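Local coordinates for polysaccharide Lyase Family 6 (Bacteroides cellulosilyticus, PDB 6QPS), which is a calcium-binding lyase of polysaccharide lyase family 6 that cleaves alginate with specificity for mannuronic acid, probably by beta-elimination, at residues T229-N234 and R256-Y261; R165-Y170 and L195-F200. One frame throughout, in Å; residues are numbered along the deposited sequence.

Contact 1: residues T229-N234 and R256-Y261; sequences TIVEDN and RRNLFY
Asn-258 and Asn-234 lie side by side where two successive coils of a parallel beta-helix turn a corner. In both, CG is anti to the carbonyl carbon (chi1 -59° in Asn-258), which lays the amides alongside each other, nearly coplanar. OD1 of Asn-258 accepts twice from Asn-234, from the backbone N at 3.0 Å and from ND2, also at 3.0 Å. On the other side of the same amide, Asn-258 ND2 reaches Val-231 O at 3.1 Å. It arrives from above the carbonyl plane, since the end of that carbonyl is taken by Arg-256 N (2.9 Å from Val-231 O). ND2 of Asn-258 also donates to Asn-280 OD1 on the following coil. Asn-234 in turn gives ND2 to Ile-196 O and receives Asn-199 N at OD1. With Asn-258 cut back to an alanine, Asn-234 N and ND2 would probably lose their shared acceptor and Val-231 O its second donor.

At the corner Asp-233 and Arg-257 both have left-handed backbone angles. Arg-257 NE points almost straight at Asp-233 OD1 (2.9 Å, 173°) and meets its syn lone pair, with the two planes nearly perpendicular. A water donates to that oxygen and to Arg-257 O. Just before the bend, Glu-232 OE2 takes Arg-256 NH1 at 2.8 Å, while NH2 pairs with Glu-278. The buried, mutually satisfied amides are characteristic of the asparagine stacks of parallel beta-helices.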
loop_
_atom_site.group_PDB
_atom_site.type_symbol
_atom_site.label_atom_id
_atom_site.label_comp_id
_atom_site.label_asym_id
_atom_site.label_seq_id
_atom_site.Cartn_x
_atom_site.Cartn_y
_atom_site.Cartn_z
ATOM N N THR A 229 -9.009 6.694 1.870
ATOM C CA THR A 229 -7.818 6.764 1.026
ATOM C C THR A 229 -8.002 5.852 -0.188
ATOM O O THR A 229 -8.504 4.730 -0.056
ATOM C CB THR A 229 -6.586 6.306 1.813
ATOM O OG1 THR A 229 -6.479 7.058 3.024
ATOM C CG2 THR A 229 -5.304 6.510 1.005
ATOM N N ILE A 230 -7.568 6.317 -1.361
ATOM C CA ILE A 230 -7.636 5.543 -2.607
ATOM C C ILE A 230 -6.219 5.194 -3.043
ATOM O O ILE A 230 -5.385 6.086 -3.263
ATOM C CB ILE A 230 -8.404 6.288 -3.711
ATOM C CG1 ILE A 230 -9.848 6.528 -3.266
ATOM C CG2 ILE A 230 -8.338 5.510 -5.032
ATOM C CD1 ILE A 230 -10.674 7.311 -4.240
ATOM N N VAL A 231 -5.950 3.895 -3.141
ATOM C CA VAL A 231 -4.656 3.354 -3.572
ATOM C C VAL A 231 -4.914 2.624 -4.895
ATOM O O VAL A 231 -5.514 1.537 -4.901
ATOM C CB VAL A 231 -4.088 2.394 -2.516
ATOM C CG1 VAL A 231 -2.746 1.824 -2.938
ATOM C CG2 VAL A 231 -3.995 3.082 -1.142
ATOM N N GLU A 232 -4.491 3.211 -6.022
ATOM C CA GLU A 232 -4.950 2.786 -7.343
ATOM C C GLU A 232 -3.823 2.771 -8.369
ATOM O O GLU A 232 -3.008 3.686 -8.430
ATOM C CB GLU A 232 -6.083 3.734 -7.774
ATOM C CG GLU A 232 -6.787 3.428 -9.067
ATOM C CD GLU A 232 -7.854 4.479 -9.377
ATOM O OE1 GLU A 232 -7.480 5.630 -9.702
ATOM O OE2 GLU A 232 -9.075 4.173 -9.240
ATOM N N ASP A 233 -3.767 1.714 -9.173
ATOM C CA ASP A 233 -2.868 1.667 -10.324
ATOM C C ASP A 233 -1.391 1.778 -9.923
ATOM O O ASP A 233 -0.594 2.370 -10.649
ATOM C CB ASP A 233 -3.209 2.736 -11.375
ATOM C CG ASP A 233 -4.554 2.535 -12.024
ATOM O OD1 ASP A 233 -4.937 1.386 -12.300
ATOM O OD2 ASP A 233 -5.257 3.546 -12.260
ATOM N N ASN A 234 -1.008 1.184 -8.792
ATOM C CA ASN A 234 0.388 1.168 -8.373
ATOM C C ASN A 234 1.002 -0.214 -8.583
ATOM O O ASN A 234 0.301 -1.233 -8.589
ATOM C CB ASN A 234 0.538 1.497 -6.882
ATOM C CG ASN A 234 -0.070 2.840 -6.493
ATOM O OD1 ASN A 234 0.527 3.906 -6.692
ATOM N ND2 ASN A 234 -1.258 2.796 -5.881
ATOM N N ARG A 256 -7.440 -0.541 -5.566
ATOM C CA ARG A 256 -7.935 -0.913 -6.889
ATOM C C ARG A 256 -6.813 -0.994 -7.923
ATOM O O ARG A 256 -6.011 -0.068 -8.060
ATOM C CB ARG A 256 -9.006 0.098 -7.351
ATOM C CG ARG A 256 -9.497 -0.096 -8.757
ATOM C CD ARG A 256 -10.405 1.043 -9.219
ATOM N NE ARG A 256 -11.644 1.126 -8.439
ATOM C CZ ARG A 256 -12.070 2.208 -7.801
ATOM N NH1 ARG A 256 -11.352 3.321 -7.803
ATOM N NH2 ARG A 256 -13.230 2.157 -7.149
ATOM N N ARG A 257 -6.789 -2.090 -8.679
ATOM C CA ARG A 257 -5.966 -2.198 -9.891
ATOM C C ARG A 257 -4.470 -2.070 -9.597
ATOM O O ARG A 257 -3.685 -1.617 -10.442
ATOM C CB ARG A 257 -6.397 -1.217 -10.989
ATOM C CG ARG A 257 -7.704 -1.570 -11.689
ATOM C CD ARG A 257 -8.218 -0.409 -12.546
ATOM N NE ARG A 257 -7.198 0.070 -13.482
ATOM C CZ ARG A 257 -7.212 -0.133 -14.787
ATOM N NH1 ARG A 257 -8.172 -0.841 -15.369
ATOM N NH2 ARG A 257 -6.225 0.356 -15.524
ATOM N N ASN A 258 -4.035 -2.520 -8.422
ATOM C CA ASN A 258 -2.612 -2.561 -8.091
ATOM C C ASN A 258 -2.044 -3.903 -8.528
ATOM O O ASN A 258 -2.776 -4.888 -8.631
ATOM C CB ASN A 258 -2.381 -2.344 -6.595
ATOM C CG ASN A 258 -2.932 -1.034 -6.127
ATOM O OD1 ASN A 258 -2.383 0.047 -6.403
ATOM N ND2 ASN A 258 -4.076 -1.100 -5.454
ATOM N N LEU A 259 -0.733 -3.931 -8.807
ATOM C CA LEU A 259 -0.006 -5.141 -9.194
ATOM C C LEU A 259 1.024 -5.442 -8.116
ATOM O O LEU A 259 1.842 -4.573 -7.793
ATOM C CB LEU A 259 0.713 -4.965 -10.538
ATOM C CG LEU A 259 1.624 -6.124 -10.970
ATOM C CD1 LEU A 259 0.849 -7.381 -11.258
ATOM C CD2 LEU A 259 2.429 -5.670 -12.188
ATOM N N PHE A 260 0.987 -6.671 -7.573
ATOM C CA PHE A 260 1.912 -7.138 -6.530
ATOM C C PHE A 260 2.777 -8.237 -7.139
ATOM O O PHE A 260 2.304 -9.352 -7.356
ATOM C CB PHE A 260 1.143 -7.639 -5.312
ATOM C CG PHE A 260 0.231 -6.591 -4.708
ATOM C CD1 PHE A 260 -1.073 -6.433 -5.159
ATOM C CD2 PHE A 260 0.690 -5.715 -3.732
ATOM C CE1 PHE A 260 -1.911 -5.455 -4.614
ATOM C CE2 PHE A 260 -0.150 -4.748 -3.194
ATOM C CZ PHE A 260 -1.442 -4.622 -3.648
ATOM N N TYR A 261 4.034 -7.906 -7.450
ATOM C CA TYR A 261 4.911 -8.760 -8.247
ATOM C C TYR A 261 6.101 -9.211 -7.418
ATOM O O TYR A 261 6.899 -8.380 -6.964
ATOM C CB TYR A 261 5.401 -7.978 -9.469
ATOM C CG TYR A 261 6.341 -8.696 -10.427
ATOM C CD1 TYR A 261 7.725 -8.712 -10.207
ATOM C CD2 TYR A 261 5.856 -9.332 -11.563
ATOM C CE1 TYR A 261 8.580 -9.334 -11.092
ATOM C CE2 TYR A 261 6.706 -9.967 -12.453
ATOM C CZ TYR A 261 8.070 -9.986 -12.202
ATOM O OH TYR A 261 8.955 -10.591 -13.073
HETATM O O HOH W 1 -3.534 -0.976 -13.299
#

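Contact 2: residues R165-Y170 and L195-F200; sequences RIDHCY and LIDHNF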
loop_
_atom_site.group_PDB
_atom_site.type_symbol
_atom_site.label_atom_id
_atom_site.label_comp_id
_atom_site.label_asym_id
_atom_site.label_seq_id
_atom_site.Cartn_x
_atom_site.Cartn_y
_atom_site.Cartn_z
ATOM N N ARG A 165 -2.007 14.120 -2.773
ATOM C CA ARG A 165 -1.772 13.127 -3.813
ATOM C C ARG A 165 -0.289 12.804 -3.931
ATOM O O ARG A 165 0.558 13.707 -3.971
ATOM C CB ARG A 165 -2.313 13.621 -5.170
ATOM C CG ARG A 165 -2.169 12.606 -6.332
ATOM C CD ARG A 165 -2.895 13.122 -7.585
ATOM N NE ARG A 165 -2.698 12.170 -8.675
ATOM C CZ ARG A 165 -2.601 12.478 -9.959
ATOM N NH1 ARG A 165 -2.729 13.733 -10.356
ATOM N NH2 ARG A 165 -2.333 11.522 -10.845
ATOM N N ILE A 166 0.015 11.509 -3.985
ATOM C CA ILE A 166 1.344 10.989 -4.309
ATOM C C ILE A 166 1.193 10.177 -5.600
ATOM O O ILE A 166 0.481 9.165 -5.604
ATOM C CB ILE A 166 1.873 10.068 -3.193
ATOM C CG1 ILE A 166 1.798 10.736 -1.810
ATOM C CG2 ILE A 166 3.295 9.592 -3.512
ATOM C CD1 ILE A 166 2.644 11.950 -1.639
ATOM N N ASP A 167 1.869 10.580 -6.670
ATOM C CA ASP A 167 1.665 9.899 -7.946
ATOM C C ASP A 167 2.909 9.895 -8.834
ATOM O O ASP A 167 3.732 10.820 -8.828
ATOM C CB ASP A 167 0.463 10.496 -8.724
ATOM C CG ASP A 167 0.749 11.915 -9.230
ATOM O OD1 ASP A 167 0.579 12.871 -8.445
ATOM O OD2 ASP A 167 1.207 12.088 -10.399
ATOM N N HIS A 168 3.005 8.845 -9.645
ATOM C CA HIS A 168 4.086 8.725 -10.626
ATOM C C HIS A 168 5.466 8.834 -9.980
ATOM O O HIS A 168 6.420 9.298 -10.605
ATOM C CB HIS A 168 3.910 9.702 -11.788
ATOM C CG HIS A 168 2.643 9.482 -12.561
ATOM N ND1 HIS A 168 1.474 10.151 -12.279
ATOM C CD2 HIS A 168 2.364 8.659 -13.608
ATOM C CE1 HIS A 168 0.529 9.751 -13.115
ATOM N NE2 HIS A 168 1.040 8.847 -13.930
ATOM N N CYS A 169 5.608 8.326 -8.757
ATOM C CA CYS A 169 6.878 8.313 -8.032
ATOM C C CYS A 169 7.476 6.908 -8.013
ATOM O O CYS A 169 6.809 5.917 -8.317
ATOM C CB CYS A 169 6.675 8.806 -6.597
ATOM S SG CYS A 169 6.269 10.575 -6.418
ATOM N N TYR A 170 8.764 6.835 -7.670
ATOM C CA TYR A 170 9.496 5.574 -7.505
ATOM C C TYR A 170 10.126 5.586 -6.123
ATOM O O TYR A 170 10.858 6.529 -5.788
ATOM C CB TYR A 170 10.590 5.470 -8.568
ATOM C CG TYR A 170 11.477 4.236 -8.537
ATOM C CD1 TYR A 170 12.674 4.240 -7.856
ATOM C CD2 TYR A 170 11.121 3.082 -9.211
ATOM C CE1 TYR A 170 13.520 3.120 -7.855
ATOM C CE2 TYR A 170 11.948 1.965 -9.208
ATOM C CZ TYR A 170 13.141 1.993 -8.520
ATOM O OH TYR A 170 13.957 0.860 -8.520
ATOM N N LEU A 195 -5.116 10.432 -2.473
ATOM C CA LEU A 195 -4.948 9.552 -3.626
ATOM C C LEU A 195 -3.480 9.167 -3.790
ATOM O O LEU A 195 -2.607 10.038 -3.857
ATOM C CB LEU A 195 -5.474 10.247 -4.883
ATOM C CG LEU A 195 -5.331 9.476 -6.198
ATOM C CD1 LEU A 195 -6.087 8.138 -6.182
ATOM C CD2 LEU A 195 -5.756 10.332 -7.388
ATOM N N ILE A 196 -3.230 7.860 -3.897
ATOM C CA ILE A 196 -1.888 7.295 -4.079
ATOM C C ILE A 196 -1.995 6.473 -5.361
ATOM O O ILE A 196 -2.588 5.382 -5.350
ATOM C CB ILE A 196 -1.480 6.435 -2.874
ATOM C CG1 ILE A 196 -1.417 7.291 -1.586
ATOM C CG2 ILE A 196 -0.185 5.694 -3.160
ATOM C CD1 ILE A 196 -1.543 6.502 -0.283
ATOM N N ASP A 197 -1.453 6.986 -6.477
ATOM C CA ASP A 197 -1.696 6.375 -7.777
ATOM C C ASP A 197 -0.472 6.390 -8.687
ATOM O O ASP A 197 0.336 7.324 -8.693
ATOM C CB ASP A 197 -2.890 7.047 -8.507
ATOM C CG ASP A 197 -2.599 8.483 -8.933
ATOM O OD1 ASP A 197 -2.541 9.372 -8.076
ATOM O OD2 ASP A 197 -2.385 8.719 -10.155
ATOM N N HIS A 198 -0.364 5.346 -9.503
ATOM C CA HIS A 198 0.669 5.252 -10.543
ATOM C C HIS A 198 2.092 5.324 -9.986
ATOM O O HIS A 198 3.012 5.757 -10.685
ATOM C CB HIS A 198 0.472 6.287 -11.659
ATOM C CG HIS A 198 -0.842 6.167 -12.357
ATOM N ND1 HIS A 198 -1.081 5.288 -13.397
ATOM C CD2 HIS A 198 -1.998 6.835 -12.161
ATOM C CE1 HIS A 198 -2.329 5.435 -13.812
ATOM N NE2 HIS A 198 -2.916 6.353 -13.065
ATOM N N ASN A 199 2.295 4.869 -8.750
ATOM C CA ASN A 199 3.637 4.810 -8.181
ATOM C C ASN A 199 4.227 3.420 -8.352
ATOM O O ASN A 199 3.506 2.422 -8.494
ATOM C CB ASN A 199 3.589 5.155 -6.696
ATOM C CG ASN A 199 3.004 6.500 -6.454
ATOM O OD1 ASN A 199 3.606 7.524 -6.752
ATOM N ND2 ASN A 199 1.818 6.517 -5.887
ATOM N N PHE A 200 5.559 3.368 -8.371
ATOM C CA PHE A 200 6.323 2.126 -8.402
ATOM C C PHE A 200 7.046 1.994 -7.059
ATOM O O PHE A 200 8.013 2.721 -6.782
ATOM C CB PHE A 200 7.305 2.140 -9.582
ATOM C CG PHE A 200 7.879 0.776 -9.938
ATOM C CD1 PHE A 200 8.880 0.206 -9.173
ATOM C CD2 PHE A 200 7.404 0.084 -11.039
ATOM C CE1 PHE A 200 9.407 -1.034 -9.517
ATOM C CE2 PHE A 200 7.922 -1.153 -11.375
ATOM C CZ PHE A 200 8.910 -1.704 -10.604
#
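Arg-165 runs extended from CG to NE, with CG opposite its own backbone N (chi1 -177°), which carries its guanidinium out to Asp-197, whose CG is tucked between backbone N and carbonyl carbon (chi1 68°). The guanidinium therefore comes up side-on to the carboxylate, NE to OD1 of Asp-197 at 2.9 Å and NH2 to OD2 at 2.9 Å, the two groups nearly coplanar. Asp-167, the bridge partner of Asp-197 on the adjacent strand, sets its carboxylate over one face of this guanidinium, an interaction of charge alone. The arginine probably eases the repulsion between the two aspartates, and Asp-167 has a further partner in Arg-131. Asp-167 OD2 also receives His-168 ND1 at 2.7 Å, through its anti lone pair and in the ring plane, which helps to set the rotation of that imidazole.

CB of His-198 sits over one face of the His-168 ring, 3.6 Å from that ring's centroid, a CH-pi contact; the two imidazole planes are 2° apart but slid so far that they barely overlap. Inside the bend, Asn-199 spans the strands: OD1 accepts from Cys-169 N at 2.9 Å, and ND2 donates to Ile-166 O at 3.0 Å, from above the plane of a carbonyl already bonded to Asp-197 N. Past the bend, Tyr-170 CE2 touches Phe-200 CD1 at 3.5 Å.

These parallel strands are neighbouring rungs of the beta-helix, between strand 131-138, against which Ile-166 and Cys-169 pack, and strand 230-237, touched by Leu-195, His-198 and Phe-200. Helix 454-465 covers the aromatic pair: Tyr-170 OH bonds to Asn-459, and Phe-200 rests on Leu-456 and Val-460.

Along the chain, contact 2 comes first: its segments, 165-170 and 195-200, are joined by 24 intervening residues that complete the turn of the beta-helix. Contact 1 then brings 229-234 to 256-261, with 21 residues completing the turn between them. The two loops follow in series, neither nesting nor crossing, and they abut because 195-200 and 229-234 are themselves neighbours. Ile-196 N probably bonds to Ile-230 O, and one asparagine stack runs from Asn-199 through Asn-234 to Asn-258, following the helix axis. Four successive rungs are thereby joined, and C-terminal helices pack beside them, 454-465 against both contacts and 433-445 against contact 1.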